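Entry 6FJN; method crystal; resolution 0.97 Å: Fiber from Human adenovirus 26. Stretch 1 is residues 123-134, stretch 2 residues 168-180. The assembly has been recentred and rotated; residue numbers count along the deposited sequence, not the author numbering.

Stretch 1 (123-134) KIISNVYLGALT
Stretch 2 (168-180) AQQFDVTSFTFSY

The first stretch runs as a strand from Lys-123 to Tyr-129 and then turns. The second is irregular from Ala-168 to Ser-175 and becomes a strand at Phe-176 that runs on past Tyr-180. The two strands run nearly antiparallel, at 159°, but their axes come no closer than 8.9 Å. That spacing is too wide for backbone pairing, so side chains fill the gap. Ile-124 and Phe-178 lie across from each other, CA to CA 8.0 Å.

The backbones close in at the turn. Leu-130 and Val-173 form a single bridge, with their CA atoms 4.5 Å apart. Thr-174 N donates to Tyr-129 O at 3.1 Å, and Gly-131 N donates to Asp-172 O at 2.8 Å, the straighter bond at 165°. The same two carbonyls take CA-H...O contacts: Val-173 CA to Tyr-129 O is 3.4 Å, and Leu-130 CA to Asp-172 O is 3.2 Å.

Tyr-129 to Ala-132 is a type II turn, closed by Ala-132 N to Tyr-129 O at 3.2 Å. Leu-130 has phi/psi -70/131 and Gly-131 has 66/12, a positive phi that favours glycine. Ala-132 also has positive phi, at 56/39. Leu-133 N bonds to Leu-130 O at 3.2 Å.

Thr-174, at phi/psi -60/162, points toward the first stretch with chi1 p (54°). This rotamer places Thr-174 OG1 3.0 Å from Tyr-129 N, which donates to it. The hydroxyl thus answers a backbone NH, while Thr-174 CG2 packs 3.6 Å from Ala-132 CB. The hydroxyl also lies at the edge of the Tyr-129 ring. Tyr-129 has chi1 m (-69°) and chi2 82°, and its end leads away.

Along the first strand, Ile-124, Ser-126 and Val-128 point toward the second stretch, while Ile-125 and Asn-127 point away. Val-128 is m (-66°). Its two methyls pack separately: Val-128 CG1 is 3.7 Å from Phe-176 CB, and Val-128 CG2 is 3.8 Å from Val-173 CB. Val-173, also m (-70°), has its CG1 4.4 Å from Leu-130 CD1.

Phe-176, chi1 t (-173°) and chi2 70°, reaches across the gap. Ser-126 CB lies 3.5 Å from Phe-176 CE1; the chi1 of Ser-126 is t (-168°), which sets its OG. Ile-124 CG2 meets the ring edge, 4.0 Å from Phe-176 CE2. Ile-124 is m, t (-59°, 160°), which carries Ile-124 CD1 to 3.8 Å from Phe-178 CB. Phe-178 is p (63°) with chi2 -81°; its CB points toward the first stretch, but its ring leads away.

Leu-130 has the largest area covered by the other stretch. Its CA-to-CB bond points away overall, but chi1 t (-161°) and an off-well chi2 of 105° bring its end back. Leu-130 CD2 lies 3.6 Å from Gln-169 NE2. Phe-171 points its CA-to-CB bond away, yet with chi1 t (-174°) and chi2 -80° Phe-171 CD2 still meets Leu-130 CD1 at 3.7 Å. Gln-169 is m, t (-65°, -178°) with chi3 -112°, and its OE1 and NE2 are hydrogen-bonded just outside the stretches.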

# COMPACT_ATOMS: atom_id res chain seq x y z
N LYS A 123 4.64 8.16 -11.16
CA LYS A 123 4.77 6.72 -11.19
C LYS A 123 4.82 6.17 -9.78
O LYS A 123 5.28 6.81 -8.84
CB LYS A 123 6.00 6.28 -11.98
CG LYS A 123 5.83 6.51 -13.46
CD LYS A 123 7.05 6.16 -14.26
CE LYS A 123 6.85 6.28 -15.75
NZ LYS A 123 8.06 5.86 -16.52
N ILE A 124 4.39 4.91 -9.69
CA ILE A 124 4.61 4.01 -8.56
C ILE A 124 5.43 2.85 -9.08
O ILE A 124 5.05 2.28 -10.12
CB ILE A 124 3.29 3.48 -7.97
CG1 ILE A 124 2.41 4.61 -7.50
CG2 ILE A 124 3.56 2.46 -6.89
CD1 ILE A 124 0.97 4.15 -7.40
N ILE A 125 6.54 2.49 -8.42
CA ILE A 125 7.31 1.33 -8.85
C ILE A 125 7.48 0.44 -7.65
O ILE A 125 7.89 0.91 -6.55
CB ILE A 125 8.66 1.74 -9.43
CG1 ILE A 125 8.45 2.50 -10.75
CG2 ILE A 125 9.55 0.52 -9.68
CD1 ILE A 125 9.68 3.12 -11.35
N SER A 126 7.20 -0.84 -7.80
CA SER A 126 7.40 -1.81 -6.71
C SER A 126 7.58 -3.17 -7.31
O SER A 126 7.76 -3.31 -8.55
CB SER A 126 6.22 -1.74 -5.75
OG SER A 126 6.49 -2.46 -4.55
N ASN A 127 7.60 -4.22 -6.49
CA ASN A 127 7.64 -5.58 -6.96
C ASN A 127 6.36 -6.33 -6.64
O ASN A 127 5.80 -6.16 -5.54
CB ASN A 127 8.78 -6.36 -6.31
CG ASN A 127 10.13 -5.90 -6.85
OD1 ASN A 127 10.44 -6.23 -7.95
ND2 ASN A 127 10.74 -4.90 -6.24
N VAL A 128 5.94 -7.17 -7.58
CA VAL A 128 4.96 -8.22 -7.37
C VAL A 128 5.68 -9.53 -7.70
O VAL A 128 6.86 -9.51 -8.07
CB VAL A 128 3.69 -8.00 -8.20
CG1 VAL A 128 2.96 -6.77 -7.74
CG2 VAL A 128 3.99 -7.92 -9.71
N TYR A 129 4.97 -10.66 -7.60
CA TYR A 129 5.69 -11.95 -7.63
C TYR A 129 4.97 -12.92 -8.56
O TYR A 129 3.76 -13.19 -8.41
CB TYR A 129 5.86 -12.51 -6.19
CG TYR A 129 6.82 -11.65 -5.46
CD1 TYR A 129 6.45 -10.45 -4.85
CD2 TYR A 129 8.19 -11.95 -5.45
CE1 TYR A 129 7.39 -9.56 -4.33
CE2 TYR A 129 9.11 -11.08 -4.87
CZ TYR A 129 8.69 -9.89 -4.34
OH TYR A 129 9.59 -8.97 -3.77
N LEU A 130 5.72 -13.42 -9.53
CA LEU A 130 5.18 -14.33 -10.53
C LEU A 130 4.85 -15.67 -9.91
O LEU A 130 5.69 -16.29 -9.23
CB LEU A 130 6.19 -14.49 -11.69
CG LEU A 130 5.48 -15.05 -12.95
CD1 LEU A 130 5.28 -14.00 -13.98
CD2 LEU A 130 5.86 -16.36 -13.43
N GLY A 131 3.65 -16.15 -10.17
CA GLY A 131 3.20 -17.40 -9.59
C GLY A 131 3.04 -17.37 -8.10
O GLY A 131 2.92 -18.40 -7.45
N ALA A 132 3.07 -16.18 -7.51
CA ALA A 132 3.07 -16.03 -6.06
C ALA A 132 4.22 -16.82 -5.45
O ALA A 132 4.07 -17.39 -4.36
CB ALA A 132 1.72 -16.38 -5.45
N LEU A 133 5.39 -16.80 -6.12
CA LEU A 133 6.60 -17.45 -5.64
C LEU A 133 7.57 -16.36 -5.23
O LEU A 133 7.84 -15.41 -6.00
CB LEU A 133 7.19 -18.38 -6.69
CG LEU A 133 6.25 -19.51 -7.09
CD1 LEU A 133 6.87 -20.36 -8.18
CD2 LEU A 133 5.86 -20.37 -5.94
N THR A 134 8.07 -16.44 -4.00
CA THR A 134 8.81 -15.33 -3.41
C THR A 134 10.13 -15.06 -4.11
O THR A 134 10.64 -13.93 -3.94
CB THR A 134 9.06 -15.59 -1.91
OG1 THR A 134 9.89 -16.74 -1.79
CG2 THR A 134 7.79 -15.77 -1.12
N ALA A 168 8.51 -21.38 -19.61
CA ALA A 168 7.68 -22.53 -19.27
C ALA A 168 6.75 -22.25 -18.11
O ALA A 168 6.21 -23.24 -17.56
CB ALA A 168 8.49 -23.77 -18.98
N GLN A 169 6.60 -21.01 -17.68
CA GLN A 169 5.59 -20.64 -16.70
C GLN A 169 4.51 -19.81 -17.35
O GLN A 169 4.69 -19.14 -18.38
CB GLN A 169 6.24 -19.89 -15.52
CG GLN A 169 7.19 -20.76 -14.73
CD GLN A 169 7.78 -20.01 -13.57
OE1 GLN A 169 9.03 -19.72 -13.57
NE2 GLN A 169 7.00 -19.71 -12.60
N GLN A 170 3.37 -19.77 -16.66
CA GLN A 170 2.24 -18.93 -17.01
C GLN A 170 2.42 -17.58 -16.34
O GLN A 170 2.67 -17.52 -15.11
CB GLN A 170 0.97 -19.60 -16.51
CG GLN A 170 -0.31 -18.82 -16.79
CD GLN A 170 -1.53 -19.63 -16.42
OE1 GLN A 170 -1.44 -20.74 -15.82
NE2 GLN A 170 -2.71 -19.11 -16.75
N PHE A 171 2.26 -16.49 -17.07
CA PHE A 171 2.29 -15.18 -16.42
C PHE A 171 1.09 -15.05 -15.51
O PHE A 171 -0.07 -15.11 -15.95
CB PHE A 171 2.33 -14.06 -17.44
CG PHE A 171 2.52 -12.71 -16.80
CD1 PHE A 171 1.45 -12.05 -16.22
CD2 PHE A 171 3.76 -12.10 -16.77
CE1 PHE A 171 1.60 -10.85 -15.60
CE2 PHE A 171 3.93 -10.86 -16.14
CZ PHE A 171 2.82 -10.25 -15.56
N ASP A 172 1.35 -14.81 -14.23
CA ASP A 172 0.31 -14.56 -13.24
C ASP A 172 1.04 -13.91 -12.08
O ASP A 172 2.17 -14.35 -11.75
CB ASP A 172 -0.33 -15.86 -12.78
CG ASP A 172 -1.60 -15.62 -11.94
OD1 ASP A 172 -2.06 -14.52 -11.88
OD2 ASP A 172 -2.14 -16.62 -11.40
N VAL A 173 0.51 -12.86 -11.51
CA VAL A 173 1.20 -12.13 -10.44
C VAL A 173 0.33 -11.92 -9.24
O VAL A 173 -0.92 -11.90 -9.32
CB VAL A 173 1.78 -10.79 -10.94
CG1 VAL A 173 2.94 -10.99 -11.88
CG2 VAL A 173 0.70 -9.89 -11.53
N THR A 174 0.97 -11.77 -8.09
CA THR A 174 0.30 -11.38 -6.87
C THR A 174 -0.38 -10.03 -7.01
O THR A 174 -0.10 -9.24 -7.91
CB THR A 174 1.32 -11.36 -5.71
OG1 THR A 174 2.44 -10.54 -6.05
CG2 THR A 174 1.80 -12.75 -5.39
N SER A 175 -1.32 -9.78 -6.09
CA SER A 175 -2.08 -8.54 -6.08
C SER A 175 -1.27 -7.39 -5.53
O SER A 175 -0.48 -7.57 -4.58
CB SER A 175 -3.35 -8.71 -5.26
OG SER A 175 -4.29 -9.57 -5.89
N PHE A 176 -1.53 -6.19 -6.04
CA PHE A 176 -0.81 -5.00 -5.62
C PHE A 176 -1.77 -3.87 -5.29
O PHE A 176 -2.65 -3.52 -6.11
CB PHE A 176 0.13 -4.54 -6.75
CG PHE A 176 1.04 -3.41 -6.33
CD1 PHE A 176 2.06 -3.62 -5.44
CD2 PHE A 176 0.86 -2.12 -6.84
CE1 PHE A 176 2.88 -2.61 -5.06
CE2 PHE A 176 1.67 -1.07 -6.46
CZ PHE A 176 2.67 -1.32 -5.54
N THR A 177 -1.62 -3.31 -4.10
CA THR A 177 -2.42 -2.20 -3.62
C THR A 177 -1.68 -0.90 -3.83
O THR A 177 -0.44 -0.83 -3.63
CB THR A 177 -2.76 -2.39 -2.16
OG1 THR A 177 -3.68 -3.53 -2.11
CG2 THR A 177 -3.44 -1.26 -1.50
N PHE A 178 -2.41 0.14 -4.20
CA PHE A 178 -1.81 1.45 -4.45
C PHE A 178 -2.84 2.52 -4.24
O PHE A 178 -4.05 2.21 -4.04
CB PHE A 178 -1.23 1.50 -5.87
CG PHE A 178 -2.24 1.33 -6.97
CD1 PHE A 178 -2.69 0.07 -7.35
CD2 PHE A 178 -2.73 2.43 -7.65
CE1 PHE A 178 -3.60 -0.08 -8.38
CE2 PHE A 178 -3.66 2.29 -8.68
CZ PHE A 178 -4.08 1.01 -9.05
N SER A 179 -2.46 3.78 -4.28
CA SER A 179 -3.43 4.86 -4.29
C SER A 179 -2.94 5.98 -5.17
O SER A 179 -1.74 6.01 -5.55
CB SER A 179 -3.72 5.40 -2.89
OG SER A 179 -2.66 6.20 -2.41
N TYR A 180 -3.83 6.89 -5.53
CA TYR A 180 -3.47 8.10 -6.25
C TYR A 180 -4.45 9.17 -5.99
O TYR A 180 -5.61 8.94 -5.63
CB TYR A 180 -3.32 7.82 -7.78
CG TYR A 180 -4.60 7.29 -8.42
CD1 TYR A 180 -5.53 8.18 -9.00
CD2 TYR A 180 -4.86 5.95 -8.51
CE1 TYR A 180 -6.66 7.71 -9.62
CE2 TYR A 180 -6.01 5.46 -9.14
CZ TYR A 180 -6.90 6.35 -9.70
OH TYR A 180 -8.03 5.80 -10.26